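Local coordinates for protein imine reductase (Bacillus cereus, PDB 4D3D) that catalyses the NADPH-dependent, S-selective reduction of the imine 2-methylpyrroline to its amine, at residues D38-E42 / Y43-V47; I94-P97 / V98-N101; T166-L170 / T171-Y175. All coordinates share one frame; numbering follows the deposited sequence.

Contact 1 (D38-E42 / Y43-V47); sequences DVFLE and YGYSV
Y45 N and G44 N bond back to F40 O and L41 O in the last turn of helix 31-42, forming a Schellman motif: Y45 N reaches F40 O at 3.0 Å with a fairly straight N-H of 162°, and inside that bond G44 N meets L41 O, also at 3.0 Å. G44, with its positive phi, takes the C-prime place of the motif that ends the helix. Y43 N keeps a helical bond to V39 O and adds a weak one to F40 O, which therefore ties two N-H groups beyond the helix.

Past this turn the side chains fold back on the helix. CD1 of F40 sits over the centre of one face of the Y45 ring, 4.0 Å above its plane, yet the two rings are oblique, with planes 48° apart. The V47 branch CG2, set anti to its own carbonyl carbon, reaches F40 CB at 3.6 Å and L41 CD2 at 3.8 Å, so one methyl touches two successive helix residues. On another side of the turn the Y43 ring runs alongside V39 and presents its edge, with CD1 3.2 Å from V39 O and 3.8 Å from V39 CG1. The extended E42 chain follows the same direction beside that ring, its carboxylate turned 29° from the ring plane.

This is the helix-to-strand turn of the beta-alpha-beta unit formed by strand 23-27, helix 31-42 and strand 46-50. F40 and Y45 both pack on V24 of strand 23-27 and on T166 of helix 157-170, while L41 faces L60 of helix 58-62.

Contact 2 (I94-P97 / V98-N101); sequences ILEP and VSEN
L95 and E96 meet V98 and S99 in a local surface contact, where helix 88-95 runs on into short 3-10 turns before strand 106-109 of the nucleotide-binding domain. The tightening shows in the backbone: V98 N bonds to L95 O at 2.9 Å, three residues back, and S99 N repeats the step to E96 O at 3.2 Å.

S99 supplies the side-chain link. Its hydroxyl donates to E96 O at 2.8 Å, the OG lying 22° off the carbonyl plane and on the same face as S99 N. The torsion that turns OG away from its own carbonyl carbon (chi1 -83°) brings it back over the preceding turn, so E96 O is gripped by two donors from one residue. V98 CG2 rests against two backbone carbonyl oxygens, L95 O at 3.4 Å and I94 O at 3.6 Å. The same side chain makes apolar contact with V71 and L75 of helix 71-77 and also touches N72. A single water bridges the turn, giving one hydrogen to P97 O and one to E100 OE2, each at 2.8 Å. W124 of helix 115-127 covers L95, E96 and S99.

S99 OG is also hydrogen-bonded to NE of R128, and since it gives its proton to E96 O, it accepts from the arginine. That positive neighbour may polarise the hydroxyl and strengthen its grip on the carbonyl, so a single serine links the 3-10 turn after the helix to the chain just beyond helix 115-127.

Contact 3 (T166-L170 / T171-Y175); sequences TLEVL and TSSDY
E168 and S173 form the direct hydrogen bond between the end of helix 157-170 and strand 171-175. S173 OG donates to E168 OE2 at 2.6 Å, a short bond that uses the anti lone pair of the carboxylate oxygen, the one pointing away from OE1. The glutamate chain is extended beyond CG (chi2 177°), which carries the carboxylate out along the strand to meet the hydroxyl two residues into it.

Two waters add indirect links. One donates to L167 O and to T171 OG1, each at 2.8 Å; the other accepts from S173 N at 2.8 Å and gives a weak bond to E168 OE2. T171 OG1 donates to S172 O at 2.7 Å and also bonds to OG1 of T151 in strand 149-155.

The remaining approach is a CA-H...O contact: E168 CA lies 3.1 Å from T171 O, with an angle of 156° at the hydrogen. It brings the T171 carbonyl against the E168 backbone. Here the chain swings round, the two short axes standing at 120° to each other, to complete the beta-alpha-beta unit of strand 149-155, helix 157-170 and strand 171-175. At the far end of the strand segment D174 bonds through OD2 to the hydroxyl of Y221 of the second subunit.

E168 OE2 is also in a salt bridge with NE of R164, one turn earlier. With an arginine, a serine hydroxyl and a weakly held water on a single oxygen, the carboxylate is probably stabilised as the anion, and these partners, from the helix and from the strand, probably restrict its rotation.

Overall arrangement
Contacts 1 and 3 both join a helix to the next strand of the same mixed sheet, and they touch, their centres 14 Å apart. F40 and Y45 of contact 1 press on the helix of contact 3: F40 CZ lies 3.6 Å from L170 CD2, and Y45 OH lies 3.5 Å from V169 CG2. Contact 2 stands apart, its centre 27 Å from each of the others and its nearest atoms about 15 Å away. All three lie in the Rossmann-type domain, where G28, G30 and G33 fit a dinucleotide-binding pattern near I94 of contact 2. The glycol ligand pocket, with A224 and Y236, belongs to helix 215-242 instead.

Contact 1 (D38-E42 / Y43-V47)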
# COMPACT_ATOMS: atom_id res chain seq x y z
N ASP B 38 -17.24 -24.59 19.44
CA ASP B 38 -16.36 -25.00 20.55
C ASP B 38 -16.32 -23.94 21.67
O ASP B 38 -16.47 -24.24 22.88
CB ASP B 38 -14.97 -25.25 19.93
CG ASP B 38 -14.18 -26.24 20.67
OD1 ASP B 38 -14.54 -27.44 20.66
OD2 ASP B 38 -13.17 -25.81 21.25
N VAL B 39 -16.16 -22.68 21.26
CA VAL B 39 -16.14 -21.58 22.23
C VAL B 39 -17.46 -21.37 22.87
O VAL B 39 -17.52 -21.15 24.07
CB VAL B 39 -15.68 -20.28 21.59
CG1 VAL B 39 -15.93 -19.07 22.50
CG2 VAL B 39 -14.22 -20.41 21.29
N PHE B 40 -18.56 -21.46 22.10
CA PHE B 40 -19.86 -21.42 22.72
C PHE B 40 -20.00 -22.53 23.81
O PHE B 40 -20.52 -22.23 24.89
CB PHE B 40 -21.01 -21.54 21.69
CG PHE B 40 -21.29 -20.29 20.89
CD1 PHE B 40 -21.45 -19.04 21.50
CD2 PHE B 40 -21.45 -20.38 19.49
CE1 PHE B 40 -21.69 -17.89 20.74
CE2 PHE B 40 -21.75 -19.24 18.72
CZ PHE B 40 -21.88 -18.00 19.36
N LEU B 41 -19.58 -23.77 23.49
CA LEU B 41 -19.68 -24.90 24.46
C LEU B 41 -18.87 -24.61 25.72
O LEU B 41 -19.35 -24.80 26.84
CB LEU B 41 -19.23 -26.25 23.85
CG LEU B 41 -20.26 -26.84 22.86
CD1 LEU B 41 -19.61 -27.93 22.01
CD2 LEU B 41 -21.55 -27.33 23.54
N GLU B 42 -17.68 -24.11 25.51
CA GLU B 42 -16.82 -23.74 26.63
C GLU B 42 -17.48 -22.71 27.56
O GLU B 42 -17.29 -22.77 28.76
CB GLU B 42 -15.50 -23.21 26.10
CG GLU B 42 -14.50 -22.80 27.17
CD GLU B 42 -13.26 -22.19 26.56
OE1 GLU B 42 -13.04 -22.41 25.34
OE2 GLU B 42 -12.51 -21.49 27.29
N TYR B 43 -18.25 -21.77 27.01
CA TYR B 43 -18.86 -20.73 27.80
C TYR B 43 -20.25 -21.12 28.26
O TYR B 43 -21.06 -20.26 28.67
CB TYR B 43 -18.82 -19.35 27.05
CG TYR B 43 -17.42 -18.70 27.14
CD1 TYR B 43 -16.39 -19.12 26.32
CD2 TYR B 43 -17.12 -17.74 28.12
CE1 TYR B 43 -15.09 -18.59 26.42
CE2 TYR B 43 -15.83 -17.21 28.23
CZ TYR B 43 -14.81 -17.64 27.39
OH TYR B 43 -13.54 -17.11 27.48
N GLY B 44 -20.58 -22.42 28.20
CA GLY B 44 -21.81 -22.88 28.78
C GLY B 44 -23.08 -22.76 27.94
O GLY B 44 -24.18 -22.83 28.48
N TYR B 45 -22.96 -22.52 26.64
CA TYR B 45 -24.13 -22.46 25.79
C TYR B 45 -24.61 -23.84 25.46
O TYR B 45 -23.83 -24.79 25.35
CB TYR B 45 -23.78 -21.74 24.48
CG TYR B 45 -23.78 -20.24 24.62
CD1 TYR B 45 -22.81 -19.61 25.38
CD2 TYR B 45 -24.81 -19.45 24.06
CE1 TYR B 45 -22.84 -18.24 25.59
CE2 TYR B 45 -24.84 -18.07 24.25
CZ TYR B 45 -23.86 -17.46 25.01
OH TYR B 45 -23.86 -16.09 25.23
N SER B 46 -25.92 -23.96 25.31
CA SER B 46 -26.52 -25.11 24.64
C SER B 46 -26.34 -24.83 23.12
O SER B 46 -26.76 -23.78 22.68
CB SER B 46 -28.00 -25.16 24.96
OG SER B 46 -28.65 -26.12 24.14
N VAL B 47 -25.66 -25.73 22.39
CA VAL B 47 -25.33 -25.50 20.98
C VAL B 47 -25.95 -26.59 20.11
O VAL B 47 -25.60 -27.76 20.28
CB VAL B 47 -23.82 -25.46 20.77
CG1 VAL B 47 -23.45 -25.16 19.32
CG2 VAL B 47 -23.19 -24.42 21.67

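Contact 2 (I94-P97 / V98-N101)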
# COMPACT_ATOMS: atom_id res chain seq x y z
N ILE B 94 -29.82 -24.35 0.95
CA ILE B 94 -30.38 -25.07 2.10
C ILE B 94 -31.66 -24.42 2.67
O ILE B 94 -32.51 -25.13 3.23
CB ILE B 94 -29.34 -25.30 3.23
CG1 ILE B 94 -28.90 -24.01 3.87
CG2 ILE B 94 -28.08 -26.09 2.77
CD1 ILE B 94 -28.08 -24.14 5.07
N LEU B 95 -31.81 -23.10 2.56
CA LEU B 95 -33.00 -22.43 3.14
C LEU B 95 -34.18 -22.24 2.21
O LEU B 95 -35.33 -22.26 2.68
CB LEU B 95 -32.59 -21.06 3.73
CG LEU B 95 -31.58 -21.00 4.83
CD1 LEU B 95 -31.43 -19.60 5.39
CD2 LEU B 95 -31.89 -21.99 5.92
N GLU B 96 -33.97 -22.10 0.90
CA GLU B 96 -35.09 -21.87 -0.06
C GLU B 96 -36.14 -22.96 0.08
O GLU B 96 -37.36 -22.64 0.12
CB GLU B 96 -34.63 -21.72 -1.53
CG GLU B 96 -35.75 -21.27 -2.52
CD GLU B 96 -36.68 -22.41 -2.94
OE1 GLU B 96 -36.22 -23.57 -2.92
OE2 GLU B 96 -37.92 -22.15 -3.16
N PRO B 97 -35.71 -24.24 0.22
CA PRO B 97 -36.74 -25.30 0.27
C PRO B 97 -37.53 -25.29 1.53
O PRO B 97 -38.57 -26.00 1.56
CB PRO B 97 -35.91 -26.60 0.17
CG PRO B 97 -34.67 -26.17 -0.63
CD PRO B 97 -34.36 -24.79 -0.03
N VAL B 98 -37.06 -24.59 2.56
CA VAL B 98 -37.75 -24.48 3.83
C VAL B 98 -38.13 -23.03 4.17
O VAL B 98 -38.20 -22.66 5.31
CB VAL B 98 -36.95 -25.16 4.96
CG1 VAL B 98 -36.91 -26.67 4.72
CG2 VAL B 98 -35.56 -24.61 5.09
N SER B 99 -38.44 -22.27 3.14
CA SER B 99 -38.63 -20.79 3.26
C SER B 99 -39.78 -20.46 4.22
O SER B 99 -39.78 -19.38 4.85
CB SER B 99 -39.12 -20.30 1.90
OG SER B 99 -38.08 -20.08 1.00
N GLU B 100 -40.77 -21.36 4.33
CA GLU B 100 -41.90 -21.17 5.26
C GLU B 100 -41.57 -21.30 6.76
O GLU B 100 -42.45 -21.08 7.64
CB GLU B 100 -43.02 -22.14 4.85
CG GLU B 100 -42.84 -23.63 5.28
CD GLU B 100 -42.00 -24.58 4.35
OE1 GLU B 100 -41.25 -24.06 3.48
OE2 GLU B 100 -42.08 -25.86 4.53
N ASN B 101 -40.34 -21.68 7.12
CA ASN B 101 -39.94 -21.89 8.47
C ASN B 101 -39.01 -20.86 9.05
O ASN B 101 -38.40 -21.07 10.13
CB ASN B 101 -39.32 -23.29 8.59
CG ASN B 101 -40.34 -24.41 8.34
OD1 ASN B 101 -41.52 -24.30 8.70
ND2 ASN B 101 -39.90 -25.48 7.72
O HOH W 1 -40.39 -27.46 3.04

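Contact 3 (T166-L170 / T171-Y175)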
# COMPACT_ATOMS: atom_id res chain seq x y z
N THR B 166 -24.27 -12.48 22.88
CA THR B 166 -23.86 -13.78 22.38
C THR B 166 -22.71 -13.66 21.33
O THR B 166 -21.76 -14.44 21.35
CB THR B 166 -25.08 -14.50 21.73
OG1 THR B 166 -26.10 -14.66 22.71
CG2 THR B 166 -24.67 -15.84 21.13
N LEU B 167 -22.85 -12.75 20.37
CA LEU B 167 -21.82 -12.59 19.33
C LEU B 167 -20.47 -12.27 19.97
O LEU B 167 -19.47 -12.72 19.52
CB LEU B 167 -22.22 -11.50 18.29
CG LEU B 167 -23.45 -11.93 17.49
CD1 LEU B 167 -23.90 -10.77 16.62
CD2 LEU B 167 -23.17 -13.18 16.66
N GLU B 168 -20.47 -11.47 21.04
CA GLU B 168 -19.20 -11.07 21.72
C GLU B 168 -18.54 -12.16 22.57
O GLU B 168 -17.39 -12.01 23.01
CB GLU B 168 -19.44 -9.76 22.50
CG GLU B 168 -19.52 -8.57 21.58
CD GLU B 168 -19.82 -7.25 22.24
OE1 GLU B 168 -19.97 -7.18 23.47
OE2 GLU B 168 -19.93 -6.26 21.53
N VAL B 169 -19.21 -13.31 22.73
CA VAL B 169 -18.51 -14.49 23.21
C VAL B 169 -17.45 -14.96 22.20
O VAL B 169 -16.39 -15.49 22.56
CB VAL B 169 -19.53 -15.62 23.46
CG1 VAL B 169 -18.83 -16.92 23.79
CG2 VAL B 169 -20.54 -15.19 24.50
N LEU B 170 -17.70 -14.74 20.91
CA LEU B 170 -16.77 -15.16 19.86
C LEU B 170 -15.57 -14.21 19.65
O LEU B 170 -14.43 -14.68 19.49
CB LEU B 170 -17.53 -15.31 18.52
CG LEU B 170 -18.70 -16.29 18.57
CD1 LEU B 170 -19.32 -16.34 17.19
CD2 LEU B 170 -18.29 -17.69 19.06
N THR B 171 -15.85 -12.93 19.55
CA THR B 171 -14.86 -11.87 19.31
C THR B 171 -15.43 -10.53 19.79
O THR B 171 -16.64 -10.43 20.07
CB THR B 171 -14.50 -11.66 17.78
OG1 THR B 171 -15.59 -10.99 17.11
CG2 THR B 171 -14.20 -12.89 17.04
N SER B 172 -14.60 -9.48 19.87
CA SER B 172 -15.09 -8.12 20.00
C SER B 172 -15.84 -7.71 18.72
O SER B 172 -15.64 -8.31 17.68
CB SER B 172 -13.97 -7.13 20.31
OG SER B 172 -13.47 -7.49 21.60
N SER B 173 -16.75 -6.77 18.84
CA SER B 173 -17.58 -6.38 17.71
C SER B 173 -17.25 -4.98 17.23
O SER B 173 -16.80 -4.11 17.99
CB SER B 173 -19.04 -6.45 18.11
OG SER B 173 -19.34 -5.47 19.09
N ASP B 174 -17.41 -4.75 15.94
CA ASP B 174 -17.35 -3.43 15.40
C ASP B 174 -18.55 -3.23 14.53
O ASP B 174 -18.55 -3.56 13.37
CB ASP B 174 -16.02 -3.22 14.66
CG ASP B 174 -15.85 -1.79 14.06
OD1 ASP B 174 -16.74 -0.93 14.16
OD2 ASP B 174 -14.79 -1.56 13.41
N TYR B 175 -19.62 -2.67 15.10
CA TYR B 175 -20.83 -2.43 14.36
C TYR B 175 -20.67 -1.21 13.44
O TYR B 175 -20.40 -0.10 13.91
CB TYR B 175 -22.04 -2.17 15.31
CG TYR B 175 -23.32 -1.86 14.60
CD1 TYR B 175 -24.08 -2.88 13.96
CD2 TYR B 175 -23.79 -0.57 14.49
CE1 TYR B 175 -25.28 -2.58 13.33
CE2 TYR B 175 -24.95 -0.26 13.79
CZ TYR B 175 -25.71 -1.26 13.23
OH TYR B 175 -26.89 -0.90 12.60
O HOH W 2 -18.23 -11.80 17.18
O HOH W 3 -16.80 -5.59 21.40